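PDB 6Q2F: glycoside hydrolase family protein, which is an alpha-L-rhamnosidase, a glycoside hydrolase that probably releases terminal L-rhamnose from rhamnosylated substrates. Local coordinates for residues Phe767-Leu781 and Ala804-Thr818. Numbering follows the deposited sequence.
Sequences FNALTELLANDGEDL and AALRKLAALVVGGAT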
loop_
_atom_site.group_PDB
_atom_site.type_symbol
_atom_site.label_atom_id
_atom_site.label_comp_id
_atom_site.label_asym_id
_atom_site.label_seq_id
_atom_site.Cartn_x
_atom_site.Cartn_y
_atom_site.Cartn_z
ATOM N N PHE A 767 -2.366 -17.239 5.537
ATOM C CA PHE A 767 -2.292 -18.430 6.375
ATOM C C PHE A 767 -3.246 -18.327 7.559
ATOM O O PHE A 767 -3.970 -19.283 7.858
ATOM C CB PHE A 767 -0.842 -18.652 6.825
ATOM C CG PHE A 767 -0.663 -19.751 7.853
ATOM C CD1 PHE A 767 -0.412 -21.062 7.459
ATOM C CD2 PHE A 767 -0.708 -19.457 9.207
ATOM C CE1 PHE A 767 -0.228 -22.075 8.406
ATOM C CE2 PHE A 767 -0.520 -20.464 10.181
ATOM C CZ PHE A 767 -0.268 -21.771 9.776
ATOM N N ASN A 768 -3.288 -17.170 8.227
ATOM C CA ASN A 768 -4.156 -17.027 9.399
ATOM C C ASN A 768 -5.623 -17.190 9.021
ATOM O O ASN A 768 -6.381 -17.880 9.710
ATOM C CB ASN A 768 -3.970 -15.672 10.088
ATOM C CG ASN A 768 -4.922 -15.516 11.289
ATOM O OD1 ASN A 768 -6.041 -14.998 11.159
ATOM N ND2 ASN A 768 -4.502 -16.023 12.444
ATOM N N ALA A 769 -6.054 -16.520 7.953
ATOM C CA ALA A 769 -7.433 -16.674 7.509
ATOM C C ALA A 769 -7.724 -18.126 7.149
ATOM O O ALA A 769 -8.748 -18.674 7.553
ATOM C CB ALA A 769 -7.719 -15.745 6.330
ATOM N N LEU A 770 -6.828 -18.767 6.399
ATOM C CA LEU A 770 -7.024 -20.172 6.046
ATOM C C LEU A 770 -7.223 -21.036 7.287
ATOM O O LEU A 770 -8.153 -21.851 7.351
ATOM C CB LEU A 770 -5.838 -20.688 5.223
ATOM C CG LEU A 770 -5.787 -22.209 5.028
ATOM C CD1 LEU A 770 -6.990 -22.716 4.224
ATOM C CD2 LEU A 770 -4.485 -22.652 4.371
ATOM N N THR A 771 -6.382 -20.841 8.302
ATOM C CA THR A 771 -6.307 -21.783 9.414
ATOM C C THR A 771 -7.163 -21.408 10.619
ATOM O O THR A 771 -7.346 -22.254 11.503
ATOM C CB THR A 771 -4.861 -21.945 9.885
ATOM O OG1 THR A 771 -4.359 -20.682 10.330
ATOM C CG2 THR A 771 -3.986 -22.475 8.757
ATOM N N GLU A 772 -7.694 -20.186 10.686
ATOM C CA GLU A 772 -8.430 -19.738 11.863
ATOM C C GLU A 772 -9.854 -19.286 11.587
ATOM O O GLU A 772 -10.674 -19.309 12.510
ATOM C CB GLU A 772 -7.698 -18.571 12.543
ATOM C CG GLU A 772 -6.247 -18.858 12.925
ATOM C CD GLU A 772 -6.126 -19.754 14.147
ATOM O OE1 GLU A 772 -7.131 -19.901 14.882
ATOM O OE2 GLU A 772 -5.026 -20.302 14.377
ATOM N N LEU A 773 -10.169 -18.852 10.367
ATOM C CA LEU A 773 -11.471 -18.264 10.073
ATOM C C LEU A 773 -12.413 -19.223 9.354
ATOM O O LEU A 773 -13.601 -19.280 9.675
ATOM C CB LEU A 773 -11.315 -17.007 9.207
ATOM C CG LEU A 773 -10.550 -15.825 9.819
ATOM C CD1 LEU A 773 -10.535 -14.636 8.873
ATOM C CD2 LEU A 773 -11.133 -15.449 11.195
ATOM N N LEU A 774 -11.893 -19.961 8.374
ATOM C CA LEU A 774 -12.727 -20.694 7.441
ATOM C C LEU A 774 -13.221 -21.982 8.077
ATOM O O LEU A 774 -12.448 -22.721 8.690
ATOM C CB LEU A 774 -11.945 -21.009 6.170
ATOM C CG LEU A 774 -11.507 -19.814 5.342
ATOM C CD1 LEU A 774 -10.948 -20.298 4.024
ATOM C CD2 LEU A 774 -12.707 -18.915 5.120
ATOM N N ALA A 775 -14.516 -22.239 7.922
ATOM C CA ALA A 775 -15.144 -23.454 8.400
ATOM C C ALA A 775 -16.043 -24.005 7.308
ATOM O O ALA A 775 -16.444 -23.283 6.392
ATOM C CB ALA A 775 -15.950 -23.205 9.674
ATOM N N ASN A 776 -16.357 -25.298 7.414
ATOM C CA ASN A 776 -17.244 -25.929 6.445
ATOM C C ASN A 776 -18.686 -25.486 6.664
ATOM O O ASN A 776 -19.158 -25.390 7.797
ATOM C CB ASN A 776 -17.170 -27.456 6.553
ATOM C CG ASN A 776 -15.782 -28.008 6.254
ATOM O OD1 ASN A 776 -15.101 -28.504 7.142
ATOM N ND2 ASN A 776 -15.383 -27.957 4.985
ATOM N N ASP A 777 -19.396 -25.223 5.574
ATOM C CA ASP A 777 -20.856 -25.106 5.621
ATOM C C ASP A 777 -21.343 -25.805 4.355
ATOM O O ASP A 777 -21.429 -25.194 3.277
ATOM C CB ASP A 777 -21.328 -23.658 5.708
ATOM C CG ASP A 777 -22.852 -23.543 5.792
ATOM O OD1 ASP A 777 -23.450 -24.279 6.610
ATOM O OD2 ASP A 777 -23.450 -22.728 5.050
ATOM N N GLY A 778 -21.636 -27.083 4.492
ATOM C CA GLY A 778 -22.002 -27.877 3.339
ATOM C C GLY A 778 -20.816 -27.969 2.410
ATOM O O GLY A 778 -19.760 -28.503 2.761
ATOM N N GLU A 779 -20.982 -27.452 1.200
ATOM C CA GLU A 779 -19.901 -27.450 0.229
ATOM C C GLU A 779 -19.123 -26.139 0.246
ATOM O O GLU A 779 -18.150 -26.005 -0.500
ATOM C CB GLU A 779 -20.452 -27.733 -1.177
ATOM C CG GLU A 779 -20.934 -26.481 -1.941
ATOM C CD GLU A 779 -22.369 -26.064 -1.608
ATOM O OE1 GLU A 779 -23.065 -25.533 -2.511
ATOM O OE2 GLU A 779 -22.797 -26.259 -0.443
ATOM N N ASP A 780 -19.519 -25.194 1.102
ATOM C CA ASP A 780 -18.964 -23.849 1.156
ATOM C C ASP A 780 -17.947 -23.720 2.284
ATOM O O ASP A 780 -17.914 -24.514 3.224
ATOM C CB ASP A 780 -20.060 -22.800 1.389
ATOM C CG ASP A 780 -21.007 -22.638 0.211
ATOM O OD1 ASP A 780 -20.656 -23.022 -0.921
ATOM O OD2 ASP A 780 -22.113 -22.106 0.441
ATOM N N LEU A 781 -17.145 -22.664 2.203
ATOM C CA LEU A 781 -16.291 -22.243 3.304
ATOM C C LEU A 781 -16.784 -20.894 3.790
ATOM O O LEU A 781 -16.922 -19.952 2.995
ATOM C CB LEU A 781 -14.832 -22.138 2.875
ATOM C CG LEU A 781 -14.266 -23.494 2.504
ATOM C CD1 LEU A 781 -13.026 -23.351 1.654
ATOM C CD2 LEU A 781 -13.968 -24.251 3.775
ATOM N N ALA A 804 1.442 -27.297 8.460
ATOM C CA ALA A 804 0.338 -26.673 9.181
ATOM C C ALA A 804 -0.738 -26.168 8.224
ATOM O O ALA A 804 -1.935 -26.340 8.472
ATOM C CB ALA A 804 0.861 -25.517 10.042
ATOM N N ALA A 805 -0.334 -25.516 7.131
ATOM C CA ALA A 805 -1.325 -25.073 6.158
ATOM C C ALA A 805 -1.963 -26.271 5.484
ATOM O O ALA A 805 -3.181 -26.312 5.296
ATOM C CB ALA A 805 -0.694 -24.148 5.110
ATOM N N LEU A 806 -1.147 -27.255 5.100
ATOM C CA LEU A 806 -1.676 -28.404 4.368
ATOM C C LEU A 806 -2.659 -29.189 5.224
ATOM O O LEU A 806 -3.695 -29.663 4.729
ATOM C CB LEU A 806 -0.522 -29.287 3.906
ATOM C CG LEU A 806 -0.887 -30.514 3.080
ATOM C CD1 LEU A 806 -1.590 -30.094 1.798
ATOM C CD2 LEU A 806 0.386 -31.272 2.754
ATOM N N ARG A 807 -2.357 -29.315 6.520
ATOM C CA ARG A 807 -3.262 -29.971 7.455
ATOM C C ARG A 807 -4.631 -29.311 7.446
ATOM O O ARG A 807 -5.665 -29.984 7.360
ATOM C CB ARG A 807 -2.683 -29.924 8.862
ATOM C CG ARG A 807 -1.685 -31.029 9.172
ATOM C CD ARG A 807 -0.922 -30.680 10.460
ATOM N NE ARG A 807 -0.189 -31.826 10.978
ATOM C CZ ARG A 807 0.626 -31.774 12.020
ATOM N NH1 ARG A 807 0.815 -30.619 12.645
ATOM N NH2 ARG A 807 1.245 -32.873 12.432
ATOM N N LYS A 808 -4.653 -27.985 7.571
ATOM C CA LYS A 808 -5.927 -27.284 7.612
ATOM C C LYS A 808 -6.654 -27.412 6.286
ATOM O O LYS A 808 -7.874 -27.607 6.248
ATOM C CB LYS A 808 -5.716 -25.813 7.963
ATOM C CG LYS A 808 -7.015 -25.145 8.351
ATOM C CD LYS A 808 -7.505 -25.637 9.721
ATOM C CE LYS A 808 -8.971 -25.272 9.941
ATOM N NZ LYS A 808 -9.465 -25.587 11.317
ATOM N N LEU A 809 -5.916 -27.321 5.187
ATOM C CA LEU A 809 -6.531 -27.433 3.872
ATOM C C LEU A 809 -7.130 -28.819 3.676
ATOM O O LEU A 809 -8.280 -28.954 3.242
ATOM C CB LEU A 809 -5.485 -27.124 2.812
ATOM C CG LEU A 809 -5.958 -26.954 1.390
ATOM C CD1 LEU A 809 -6.612 -25.563 1.220
ATOM C CD2 LEU A 809 -4.753 -27.139 0.493
ATOM N N ALA A 810 -6.368 -29.861 4.021
ATOM C CA ALA A 810 -6.891 -31.221 3.951
ATOM C C ALA A 810 -8.114 -31.387 4.836
ATOM O O ALA A 810 -9.079 -32.053 4.449
ATOM C CB ALA A 810 -5.811 -32.230 4.350
ATOM N N ALA A 811 -8.093 -30.801 6.035
ATOM C CA ALA A 811 -9.224 -30.983 6.938
ATOM C C ALA A 811 -10.475 -30.304 6.384
ATOM O O ALA A 811 -11.586 -30.839 6.498
ATOM C CB ALA A 811 -8.882 -30.444 8.328
ATOM N N LEU A 812 -10.318 -29.132 5.765
ATOM C CA LEU A 812 -11.476 -28.469 5.177
ATOM C C LEU A 812 -12.012 -29.262 3.992
ATOM O O LEU A 812 -13.226 -29.450 3.867
ATOM C CB LEU A 812 -11.114 -27.046 4.759
ATOM C CG LEU A 812 -10.769 -26.077 5.893
ATOM C CD1 LEU A 812 -10.156 -24.805 5.327
ATOM C CD2 LEU A 812 -12.014 -25.749 6.705
ATOM N N VAL A 813 -11.118 -29.726 3.112
ATOM C CA VAL A 813 -11.505 -30.614 2.016
ATOM C C VAL A 813 -12.277 -31.815 2.552
ATOM O O VAL A 813 -13.426 -32.059 2.164
ATOM C CB VAL A 813 -10.268 -31.055 1.207
ATOM C CG1 VAL A 813 -10.654 -32.103 0.182
ATOM C CG2 VAL A 813 -9.627 -29.866 0.505
ATOM N N VAL A 814 -11.662 -32.573 3.472
ATOM C CA VAL A 814 -12.322 -33.769 4.009
ATOM C C VAL A 814 -13.652 -33.402 4.672
ATOM O O VAL A 814 -14.612 -34.182 4.653
ATOM C CB VAL A 814 -11.374 -34.518 4.963
ATOM C CG1 VAL A 814 -12.105 -35.623 5.733
ATOM C CG2 VAL A 814 -10.230 -35.154 4.146
ATOM N N GLY A 815 -13.744 -32.188 5.231
ATOM C CA GLY A 815 -14.984 -31.721 5.829
ATOM C C GLY A 815 -16.030 -31.239 4.831
ATOM O O GLY A 815 -17.129 -30.864 5.253
ATOM N N GLY A 816 -15.703 -31.208 3.540
ATOM C CA GLY A 816 -16.688 -30.940 2.497
ATOM C C GLY A 816 -16.348 -29.835 1.508
ATOM O O GLY A 816 -17.127 -29.573 0.590
ATOM N N ALA A 817 -15.200 -29.176 1.672
ATOM C CA ALA A 817 -14.873 -28.024 0.845
ATOM C C ALA A 817 -14.179 -28.438 -0.450
ATOM O O ALA A 817 -13.616 -29.526 -0.572
ATOM C CB ALA A 817 -13.983 -27.038 1.605
ATOM N N THR A 818 -14.195 -27.522 -1.407
ATOM C CA THR A 818 -13.525 -27.686 -2.689
ATOM C C THR A 818 -12.264 -26.836 -2.735
ATOM O O THR A 818 -12.283 -25.664 -2.337
ATOM C CB THR A 818 -14.462 -27.297 -3.837
ATOM O OG1 THR A 818 -15.693 -28.017 -3.696
ATOM C CG2 THR A 818 -13.836 -27.607 -5.187
HETATM O O HOH W 1 -12.468 -24.792 10.586
HETATM O O HOH W 2 -15.547 -25.045 -0.577
HETATM O O HOH W 3 -17.706 -26.004 -3.139
#
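At T771 and K808 the backbones of helices 767-773 and 804-814 come nearest, their axes 9.3 Å apart and crossing at 46°. Beyond them strand 775-777 runs nearly parallel to the second helix, then turns (type II', D777 to D780) into strand 780-781. Alanines suit the N-terminal end of helix 804-814: the F767 ring, swung anti to its backbone nitrogen (chi1 172°), has A804 CB in its plane at the edge and A805 N near it, CD1 touches A805 CB, and T771 CG2 lies over one face, offset toward the rim. L770 CD1 reaches L812 CD1 at 4.0 Å and L809 crosswise, and L812 CD2 packs against L781 CD2. L770, L774, L781 and L809 also touch I792 of strand 788-794, so leucines fill the layer between helix 804-814 and a mixed beta-sheet. That helix is the crossover of a beta-alpha-beta unit, entered from strand 788-794 and left into the parallel neighbour 818-820. It ends in a Schellman motif at G816, where positive phi and the nearness of G778 O suit a residue without CB. N776 reads this helix end: its ND2 donates to L812 O (2.9 Å, 159° at the hydrogen), the acceptor near the amide plane. L812 O, also gripped by A817 N, thus has two donors; a CB at G815 would run into N776 OD1, so glycine suits. A leucine in place of N776 would probably leave L812 O without its side-chain donor and crowd an apolar branch against the G815 carbonyl. K808 bends at chi2, carrying CG and CD past the T771 backbone, while CB crosses T771 CG2 obliquely and NZ shares a water with L774 O. E779 CA makes a CH···O contact with G816 O (3.5 Å); its carboxylate pairs with K790.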